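Local coordinates for uncharacterized protein Atu1735 (Agrobacterium tumefaciens, PDB 2PPX) that is of unknown function but probably binds DNA, as a small, all-helical helix-turn-helix protein resembling the XRE family of transcriptional regulators, at residues Pro33-Glu47 against His54-Gly66. Numbering follows the deposited sequence. Where two conformers were deposited one is given.
Sequences PRIKIIRRALKLTQE and HIPLGTLRDWEQG. With SO4 (sulfate ion), chain B; SO4 (sulfate ion), chain F; SO4 (sulfate ion), chain C; SO4 (sulfate ion), chain E.
Pro33, the N-cap of helix 34-41, brings CG of its ring against the carbonyl oxygens at the C-terminal end of helix 57-64, 3.2 Å from Trp63 O. Ile35 is buried and points toward helix 57-64. Its CD1 meets the edge of the Trp63 ring at CE3 (3.6 Å) and also reaches Leu60 and Ile55, while its CG2 packs on Glu64 CG. Phe49 and Leu78, of helices 46-53 and 72-83, also pack on Ile35. Lys36 crosses Glu64 with its aliphatic part, and a water joins its NZ to Glu64 O.

Arg39 grips the Glu64 carboxylate side-on. The bond from Arg39 NE to Glu64 OE2 is short (2.6 Å) and straight (178°), on the syn lone pair. Arg39 NH2 reaches Glu64 OE1 (2.8 Å). The bend at chi3 turns the guanidinium nearly coplanar with the carboxylate. Arg39 NH1 holds Leu44 O, and a sulfate, probably from the crystallisation liquor, takes NH1 and NH2, so the guanidinium is gripped along its edge.

Gln46 sits as a knob among Leu57, Leu60, Arg61 and Glu64. Its CG covers one face of the Arg39 guanidinium. Gln46 NE2 donates to Glu64 OE1 (2.8 Å) from above the carboxylate plane. Gln46 OE1 accepts from Arg61 NE (3.0 Å), the donor lying 43° out of the amide's carbonyl plane. In one of its two conformers, Glu47 bends at chi2 and its OE1 forms a salt bridge with Arg61 NH2 (3.1 Å), a less certain link. A second water joins Gln46 OE1 to Arg61 NH2.

Helices 46-53 and 57-64 fit the helix-turn-helix of XRE-like proteins, with helix 34-41 packed across the second at 110°.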
# COMPACT_ATOMS: atom_id res chain seq x y z
N PRO A 33 8.12 14.00 10.13
CA PRO A 33 7.14 13.61 9.13
C PRO A 33 5.88 14.48 9.25
O PRO A 33 5.46 14.81 10.38
CB PRO A 33 6.84 12.16 9.50
CG PRO A 33 8.12 11.67 10.13
CD PRO A 33 8.51 12.87 10.98
N ARG A 34 5.28 14.81 8.11
CA ARG A 34 4.13 15.70 8.07
C ARG A 34 2.98 15.22 8.95
O ARG A 34 2.36 16.02 9.64
CB ARG A 34 3.65 15.88 6.63
CG ARG A 34 4.47 16.86 5.81
CD ARG A 34 3.68 17.22 4.56
NE ARG A 34 4.35 18.21 3.71
CZ ARG A 34 3.74 18.89 2.73
NH1 ARG A 34 2.45 18.69 2.47
NH2 ARG A 34 4.43 19.76 2.02
N ILE A 35 2.72 13.91 8.94
CA ILE A 35 1.59 13.36 9.72
C ILE A 35 1.77 13.67 11.22
O ILE A 35 0.78 13.92 11.90
CB ILE A 35 1.31 11.83 9.50
CG1 ILE A 35 0.01 11.39 10.26
CG2 ILE A 35 2.58 11.02 9.81
CD1 ILE A 35 -0.60 10.02 9.89
N LYS A 36 3.01 13.61 11.71
CA LYS A 36 3.31 13.85 13.12
C LYS A 36 3.11 15.33 13.47
O LYS A 36 2.56 15.64 14.53
CB LYS A 36 4.75 13.44 13.46
CG LYS A 36 5.07 13.48 14.93
CD LYS A 36 6.44 12.85 15.16
CE LYS A 36 6.86 13.01 16.58
NZ LYS A 36 8.19 12.34 16.80
N ILE A 37 3.56 16.22 12.58
CA ILE A 37 3.23 17.66 12.66
C ILE A 37 1.74 17.95 12.74
O ILE A 37 1.26 18.67 13.63
CB ILE A 37 3.85 18.47 11.49
CG1 ILE A 37 5.38 18.26 11.50
CG2 ILE A 37 3.52 20.02 11.63
CD1 ILE A 37 6.12 18.96 10.35
N ILE A 38 1.00 17.37 11.80
CA ILE A 38 -0.43 17.59 11.72
C ILE A 38 -1.10 17.05 12.99
O ILE A 38 -1.88 17.75 13.59
CB ILE A 38 -1.02 16.85 10.46
CG1 ILE A 38 -0.53 17.53 9.16
CG2 ILE A 38 -2.55 16.86 10.50
CD1 ILE A 38 -0.72 16.60 7.93
N ARG A 39 -0.79 15.80 13.38
CA ARG A 39 -1.42 15.22 14.57
C ARG A 39 -1.16 16.03 15.84
O ARG A 39 -2.07 16.31 16.63
CB ARG A 39 -0.94 13.76 14.78
CG ARG A 39 -1.59 13.10 15.99
CD ARG A 39 -1.07 11.67 16.19
NE ARG A 39 0.37 11.57 16.39
CZ ARG A 39 1.02 11.83 17.53
NH1 ARG A 39 0.35 12.26 18.60
NH2 ARG A 39 2.34 11.66 17.59
N ARG A 40 0.10 16.39 16.07
CA ARG A 40 0.43 17.23 17.23
C ARG A 40 -0.22 18.60 17.16
O ARG A 40 -0.62 19.18 18.18
CB ARG A 40 1.93 17.35 17.40
CG ARG A 40 2.54 16.07 17.91
CD ARG A 40 3.99 16.25 18.23
NE ARG A 40 4.52 15.05 18.86
CZ ARG A 40 5.78 14.84 19.17
NH1 ARG A 40 6.13 13.68 19.75
NH2 ARG A 40 6.71 15.75 18.90
N ALA A 41 -0.37 19.14 15.95
CA ALA A 41 -0.99 20.46 15.86
C ALA A 41 -2.48 20.43 16.18
O ALA A 41 -3.06 21.44 16.63
CB ALA A 41 -0.73 21.09 14.52
N LEU A 42 -3.09 19.26 15.96
CA LEU A 42 -4.48 19.00 16.31
C LEU A 42 -4.65 18.51 17.76
O LEU A 42 -5.78 18.29 18.19
CB LEU A 42 -5.08 17.97 15.34
CG LEU A 42 -5.10 18.34 13.85
CD1 LEU A 42 -5.72 17.21 13.02
CD2 LEU A 42 -5.82 19.68 13.62
N LYS A 43 -3.54 18.33 18.48
CA LYS A 43 -3.55 17.85 19.87
C LYS A 43 -4.24 16.49 20.03
O LYS A 43 -5.01 16.27 20.97
CB LYS A 43 -4.19 18.88 20.81
CG LYS A 43 -3.22 19.91 21.37
CD LYS A 43 -3.63 20.34 22.79
CE LYS A 43 -4.94 21.12 22.82
NZ LYS A 43 -5.27 21.66 24.18
N LEU A 44 -3.94 15.57 19.11
CA LEU A 44 -4.50 14.23 19.15
C LEU A 44 -3.40 13.24 19.46
O LEU A 44 -2.27 13.38 18.98
CB LEU A 44 -5.16 13.87 17.81
CG LEU A 44 -6.35 14.78 17.48
CD1 LEU A 44 -6.87 14.45 16.09
CD2 LEU A 44 -7.47 14.73 18.55
N THR A 45 -3.73 12.24 20.27
CA THR A 45 -2.80 11.13 20.45
C THR A 45 -2.78 10.29 19.17
O THR A 45 -3.62 10.46 18.26
CB THR A 45 -3.24 10.22 21.62
OG1 THR A 45 -4.44 9.55 21.25
CG2 THR A 45 -3.45 11.00 22.93
N GLN A 46 -1.82 9.37 19.08
CA GLN A 46 -1.76 8.47 17.92
C GLN A 46 -3.06 7.66 17.77
O GLN A 46 -3.59 7.53 16.66
CB GLN A 46 -0.55 7.55 17.99
CG GLN A 46 0.82 8.32 17.88
CD GLN A 46 2.00 7.36 17.91
OE1 GLN A 46 1.96 6.36 18.61
NE2 GLN A 46 3.05 7.64 17.13
N GLU A 47 -3.57 7.16 18.89
CA GLU A 47 -4.81 6.39 18.95
C GLU A 47 -6.00 7.18 18.43
O GLU A 47 -6.81 6.70 17.64
CB GLU A 47 -5.10 5.99 20.42
CG GLU A 47 -4.17 4.92 20.98
CD GLU A 47 -2.75 5.41 21.35
OE1 GLU A 47 -1.96 4.50 21.70
OE2 GLU A 47 -2.42 6.63 21.30
N HIS A 54 -9.13 7.10 10.21
CA HIS A 54 -9.11 5.76 9.61
C HIS A 54 -7.75 5.38 9.02
O HIS A 54 -7.66 4.87 7.90
CB HIS A 54 -10.24 5.59 8.59
CG HIS A 54 -11.61 5.85 9.16
ND1 HIS A 54 -12.70 5.09 8.83
CD2 HIS A 54 -12.04 6.73 10.09
CE1 HIS A 54 -13.76 5.53 9.49
NE2 HIS A 54 -13.39 6.52 10.26
N ILE A 55 -6.70 5.67 9.77
CA ILE A 55 -5.35 5.25 9.39
C ILE A 55 -4.90 4.21 10.43
O ILE A 55 -4.84 4.50 11.61
CB ILE A 55 -4.39 6.43 9.37
CG1 ILE A 55 -4.84 7.47 8.30
CG2 ILE A 55 -2.93 5.96 9.10
CD1 ILE A 55 -4.22 8.80 8.49
N PRO A 56 -4.62 2.99 9.98
CA PRO A 56 -4.28 1.91 10.95
C PRO A 56 -3.09 2.36 11.81
O PRO A 56 -2.20 3.08 11.34
CB PRO A 56 -3.92 0.71 10.04
CG PRO A 56 -4.61 1.01 8.73
CD PRO A 56 -4.53 2.53 8.58
N LEU A 57 -3.14 2.04 13.09
CA LEU A 57 -2.24 2.62 14.07
C LEU A 57 -0.76 2.27 13.81
O LEU A 57 0.09 3.10 14.01
CB LEU A 57 -2.66 2.12 15.45
CG LEU A 57 -1.90 2.60 16.67
CD1 LEU A 57 -1.86 4.18 16.76
CD2 LEU A 57 -2.55 1.96 17.90
N GLY A 58 -0.47 1.04 13.39
CA GLY A 58 0.90 0.62 13.12
C GLY A 58 1.48 1.41 11.96
O GLY A 58 2.59 1.90 12.05
N THR A 59 0.72 1.54 10.88
CA THR A 59 1.24 2.33 9.79
C THR A 59 1.40 3.84 10.13
O THR A 59 2.39 4.44 9.70
CB THR A 59 0.56 2.00 8.44
OG1 THR A 59 1.44 2.37 7.37
CG2 THR A 59 -0.80 2.69 8.28
N LEU A 60 0.50 4.43 10.91
CA LEU A 60 0.67 5.79 11.43
C LEU A 60 2.03 5.85 12.15
O LEU A 60 2.83 6.75 11.90
CB LEU A 60 -0.48 6.15 12.41
CG LEU A 60 -0.48 7.57 13.04
CD1 LEU A 60 -1.92 7.96 13.47
CD2 LEU A 60 0.40 7.57 14.26
N ARG A 61 2.29 4.87 13.03
CA ARG A 61 3.54 4.85 13.79
C ARG A 61 4.74 4.70 12.84
O ARG A 61 5.75 5.37 13.02
CB ARG A 61 3.51 3.74 14.86
CG ARG A 61 2.62 4.15 16.06
CD ARG A 61 2.29 2.95 16.94
NE ARG A 61 1.58 3.41 18.12
CZ ARG A 61 0.88 2.62 18.94
NH1 ARG A 61 0.78 1.32 18.70
NH2 ARG A 61 0.29 3.15 20.01
N ASP A 62 4.60 3.84 11.81
CA ASP A 62 5.69 3.72 10.84
C ASP A 62 5.99 5.06 10.17
O ASP A 62 7.15 5.42 10.01
CB ASP A 62 5.40 2.70 9.74
CG ASP A 62 5.54 1.26 10.20
OD1 ASP A 62 6.26 0.96 11.19
OD2 ASP A 62 4.95 0.40 9.47
N TRP A 63 4.95 5.77 9.75
CA TRP A 63 5.13 7.05 9.08
C TRP A 63 5.82 8.06 10.03
O TRP A 63 6.79 8.75 9.63
CB TRP A 63 3.82 7.61 8.53
CG TRP A 63 3.15 6.77 7.47
CD1 TRP A 63 3.68 5.71 6.77
CD2 TRP A 63 1.79 6.91 7.03
NE1 TRP A 63 2.73 5.20 5.93
CE2 TRP A 63 1.58 5.93 6.03
CE3 TRP A 63 0.75 7.79 7.34
CZ2 TRP A 63 0.35 5.77 5.38
CZ3 TRP A 63 -0.46 7.65 6.68
CH2 TRP A 63 -0.65 6.63 5.72
N GLU A 64 5.35 8.12 11.28
CA GLU A 64 5.89 9.07 12.27
C GLU A 64 7.34 8.78 12.67
O GLU A 64 8.11 9.71 12.94
CB GLU A 64 4.97 9.15 13.50
CG GLU A 64 3.64 9.83 13.18
CD GLU A 64 2.88 10.25 14.45
OE1 GLU A 64 3.37 9.97 15.58
OE2 GLU A 64 1.79 10.85 14.31
N GLN A 65 7.72 7.51 12.64
CA GLN A 65 9.07 7.11 12.97
C GLN A 65 10.03 7.03 11.78
O GLN A 65 11.19 6.68 11.95
CB GLN A 65 9.06 5.78 13.75
CG GLN A 65 8.30 5.92 15.07
CD GLN A 65 8.22 4.65 15.86
OE1 GLN A 65 7.23 3.91 15.77
NE2 GLN A 65 9.27 4.36 16.64
N GLY A 66 9.55 7.34 10.58
CA GLY A 66 10.39 7.21 9.39
C GLY A 66 10.67 5.77 8.98
O GLY A 66 11.62 5.52 8.25
S SO4 B . 2.84 12.50 21.31
O1 SO4 B . 3.64 12.27 22.49
O2 SO4 B . 3.67 12.04 20.20
O3 SO4 B . 1.53 11.87 21.45
O4 SO4 B . 2.52 13.91 21.10
S SO4 F . 9.80 13.71 19.55
O1 SO4 F . 9.03 12.47 19.58
O2 SO4 F . 11.19 13.41 19.92
O3 SO4 F . 9.76 14.28 18.20
O4 SO4 F . 9.24 14.66 20.51
S SO4 C . -1.35 -0.64 20.94
O1 SO4 C . -0.93 0.68 21.44
O2 SO4 C . -2.81 -0.66 20.78
O3 SO4 C . -0.73 -0.93 19.65
O4 SO4 C . -0.92 -1.67 21.88
S SO4 E . -13.31 1.10 7.16
O1 SO4 E . -13.31 1.68 5.81
O2 SO4 E . -12.57 -0.16 7.15
O3 SO4 E . -12.70 1.98 8.16
O4 SO4 E . -14.70 0.87 7.54
O HOH W 1 8.29 9.87 15.87
O HOH W 2 0.35 5.73 21.07